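Local coordinates for methanol--corrinoid protein (Methanosarcina barkeri, PDB 2I2X) that carries a methyl group on its corrinoid cofactor, accepting it from methanol with the help of MtaB and passing it to coenzyme M through MtaA, at residues B[83-86]-B[87-91]. Sequence-based numbering, arbitrary orientation.
Sequences VVIR and LYDEG
OE2 of Glu-90 comes to the edge of the Arg-86 guanidinium, slightly out of its plane, one helical turn on. NE of Arg-86 donates to OE2 of Glu-90 at 3.0 Å, a bent hydrogen bond (137° at the hydrogen) that is part of a salt bridge; the two planes stand 56° apart. Tyr-88 faces the partner methyltransferase subunit: its OH bonds to Asn-237 of that chain, and Lys-236 of the same chain makes a cation-pi contact with the ring and bonds to Tyr-88 O. A kink at chi2 (109°) accompanies the reach of Arg-86 NE to the glutamate; the two chains lie alongside each other, and OE2 also touches the arginine's CG and CD. Val-83 and Leu-87 run alongside each other too, Val-83 CG1 against Leu-87 CD1 at 4.0 Å. Backbone bonds tie each residue from Val-83 to Arg-86 to the one four positions on, the last from Glu-90 N to Arg-86 O at 2.8 Å. Gly-91, the first residue to leave helical phi/psi, has positive phi and forms a Schellman motif, its N bonded to Tyr-88 O at 2.9 Å. This end of helix 72-89, in the N-terminal helix bundle, packs through Leu-87 on helices 26-33 and 41-48 and through Tyr-88 on helix 95-113.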
ATOM      1  N   VAL B  83       4.532 -41.878   7.004  1.00 49.17           N
ATOM      2  CA  VAL B  83       3.708 -41.499   8.136  1.00 47.92           C
ATOM      3  C   VAL B  83       3.952 -40.017   8.421  1.00 47.33           C
ATOM      4  O   VAL B  83       3.019 -39.245   8.606  1.00 47.21           O
ATOM      5  CB  VAL B  83       4.045 -42.350   9.378  1.00 47.85           C
ATOM      6  CG1 VAL B  83       3.298 -41.855  10.604  1.00 47.20           C
ATOM      7  CG2 VAL B  83       3.730 -43.828   9.118  1.00 47.85           C
ATOM      8  N   VAL B  84       5.225 -39.642   8.411  1.00 46.31           N
ATOM      9  CA  VAL B  84       5.678 -38.296   8.699  1.00 45.49           C
ATOM     10  C   VAL B  84       5.094 -37.291   7.715  1.00 45.15           C
ATOM     11  O   VAL B  84       4.605 -36.246   8.122  1.00 45.25           O
ATOM     12  CB  VAL B  84       7.231 -38.249   8.708  1.00 45.56           C
ATOM     13  CG1 VAL B  84       7.758 -36.839   8.855  1.00 45.21           C
ATOM     14  CG2 VAL B  84       7.760 -39.122   9.832  1.00 45.21           C
ATOM     15  N   ILE B  85       5.124 -37.623   6.429  1.00 44.67           N
ATOM     16  CA  ILE B  85       4.557 -36.766   5.378  1.00 44.00           C
ATOM     17  C   ILE B  85       3.029 -36.651   5.452  1.00 42.97           C
ATOM     18  O   ILE B  85       2.467 -35.577   5.180  1.00 42.95           O
ATOM     19  CB  ILE B  85       4.970 -37.275   3.984  1.00 44.54           C
ATOM     20  CG1 ILE B  85       6.490 -37.244   3.858  1.00 46.33           C
ATOM     21  CG2 ILE B  85       4.322 -36.460   2.850  1.00 44.62           C
ATOM     22  CD1 ILE B  85       7.030 -38.523   3.221  1.00 50.67           C
ATOM     23  N   ARG B  86       2.356 -37.744   5.808  1.00 41.47           N
ATOM     24  CA  ARG B  86       0.899 -37.729   5.937  1.00 40.22           C
ATOM     25  C   ARG B  86       0.490 -36.746   7.051  1.00 38.81           C
ATOM     26  O   ARG B  86      -0.365 -35.874   6.854  1.00 38.34           O
ATOM     27  CB  ARG B  86       0.375 -39.142   6.196  1.00 40.55           C
ATOM     28  CG  ARG B  86      -1.066 -39.236   6.692  1.00 42.35           C
ATOM     29  CD  ARG B  86      -2.034 -39.796   5.646  1.00 45.76           C
ATOM     30  NE  ARG B  86      -3.210 -40.386   6.296  1.00 46.92           N
ATOM     31  CZ  ARG B  86      -3.393 -41.689   6.505  1.00 46.93           C
ATOM     32  NH1 ARG B  86      -2.492 -42.573   6.094  1.00 48.66           N
ATOM     33  NH2 ARG B  86      -4.485 -42.112   7.121  1.00 45.66           N
ATOM     34  N   LEU B  87       1.131 -36.886   8.206  1.00 37.01           N
ATOM     35  CA  LEU B  87       0.871 -36.026   9.342  1.00 35.41           C
ATOM     36  C   LEU B  87       1.258 -34.572   9.088  1.00 34.91           C
ATOM     37  O   LEU B  87       0.536 -33.666   9.495  1.00 35.15           O
ATOM     38  CB  LEU B  87       1.543 -36.572  10.595  1.00 34.84           C
ATOM     39  CG  LEU B  87       1.060 -37.964  10.993  1.00 34.15           C
ATOM     40  CD1 LEU B  87       1.897 -38.492  12.145  1.00 34.34           C
ATOM     41  CD2 LEU B  87      -0.439 -38.003  11.319  1.00 31.53           C
ATOM     42  N   TYR B  88       2.378 -34.343   8.410  1.00 34.00           N
ATOM     43  CA  TYR B  88       2.710 -33.002   7.960  1.00 32.98           C
ATOM     44  C   TYR B  88       1.592 -32.433   7.085  1.00 33.30           C
ATOM     45  O   TYR B  88       1.128 -31.311   7.326  1.00 33.65           O
ATOM     46  CB  TYR B  88       4.038 -32.988   7.223  1.00 32.12           C
ATOM     47  CG  TYR B  88       4.471 -31.622   6.752  1.00 30.73           C
ATOM     48  CD1 TYR B  88       4.613 -30.561   7.652  1.00 28.65           C
ATOM     49  CD2 TYR B  88       4.746 -31.382   5.406  1.00 29.05           C
ATOM     50  CE1 TYR B  88       5.007 -29.302   7.222  1.00 27.34           C
ATOM     51  CE2 TYR B  88       5.145 -30.112   4.964  1.00 28.26           C
ATOM     52  CZ  TYR B  88       5.274 -29.086   5.877  1.00 27.48           C
ATOM     53  OH  TYR B  88       5.667 -27.848   5.457  1.00 27.77           O
ATOM     54  N   ASP B  89       1.155 -33.207   6.087  1.00 33.63           N
ATOM     55  CA  ASP B  89       0.039 -32.812   5.193  1.00 33.67           C
ATOM     56  C   ASP B  89      -1.252 -32.513   5.932  1.00 32.96           C
ATOM     57  O   ASP B  89      -1.925 -31.540   5.627  1.00 32.81           O
ATOM     58  CB  ASP B  89      -0.238 -33.873   4.120  1.00 34.13           C
ATOM     59  CG  ASP B  89       0.685 -33.757   2.930  1.00 36.27           C
ATOM     60  OD1 ASP B  89       1.210 -32.655   2.637  1.00 38.66           O
ATOM     61  OD2 ASP B  89       0.898 -34.789   2.273  1.00 41.11           O
ATOM     62  N   GLU B  90      -1.591 -33.361   6.896  1.00 32.59           N
ATOM     63  CA  GLU B  90      -2.762 -33.151   7.737  1.00 32.46           C
ATOM     64  C   GLU B  90      -2.546 -32.033   8.753  1.00 31.48           C
ATOM     65  O   GLU B  90      -3.466 -31.660   9.462  1.00 31.63           O
ATOM     66  CB  GLU B  90      -3.132 -34.443   8.454  1.00 33.10           C
ATOM     67  CG  GLU B  90      -3.702 -35.513   7.541  1.00 35.74           C
ATOM     68  CD  GLU B  90      -3.987 -36.801   8.271  1.00 40.35           C
ATOM     69  OE1 GLU B  90      -4.144 -36.757   9.520  1.00 41.88           O
ATOM     70  OE2 GLU B  90      -4.059 -37.854   7.592  1.00 42.18           O
ATOM     71  N   GLY B  91      -1.325 -31.511   8.803  1.00 30.66           N
ATOM     72  CA  GLY B  91      -0.936 -30.439   9.706  1.00 29.21           C
ATOM     73  C   GLY B  91      -0.846 -30.813  11.177  1.00 28.47           C
ATOM     74  O   GLY B  91      -0.962 -29.935  12.023  1.00 28.30           O
TER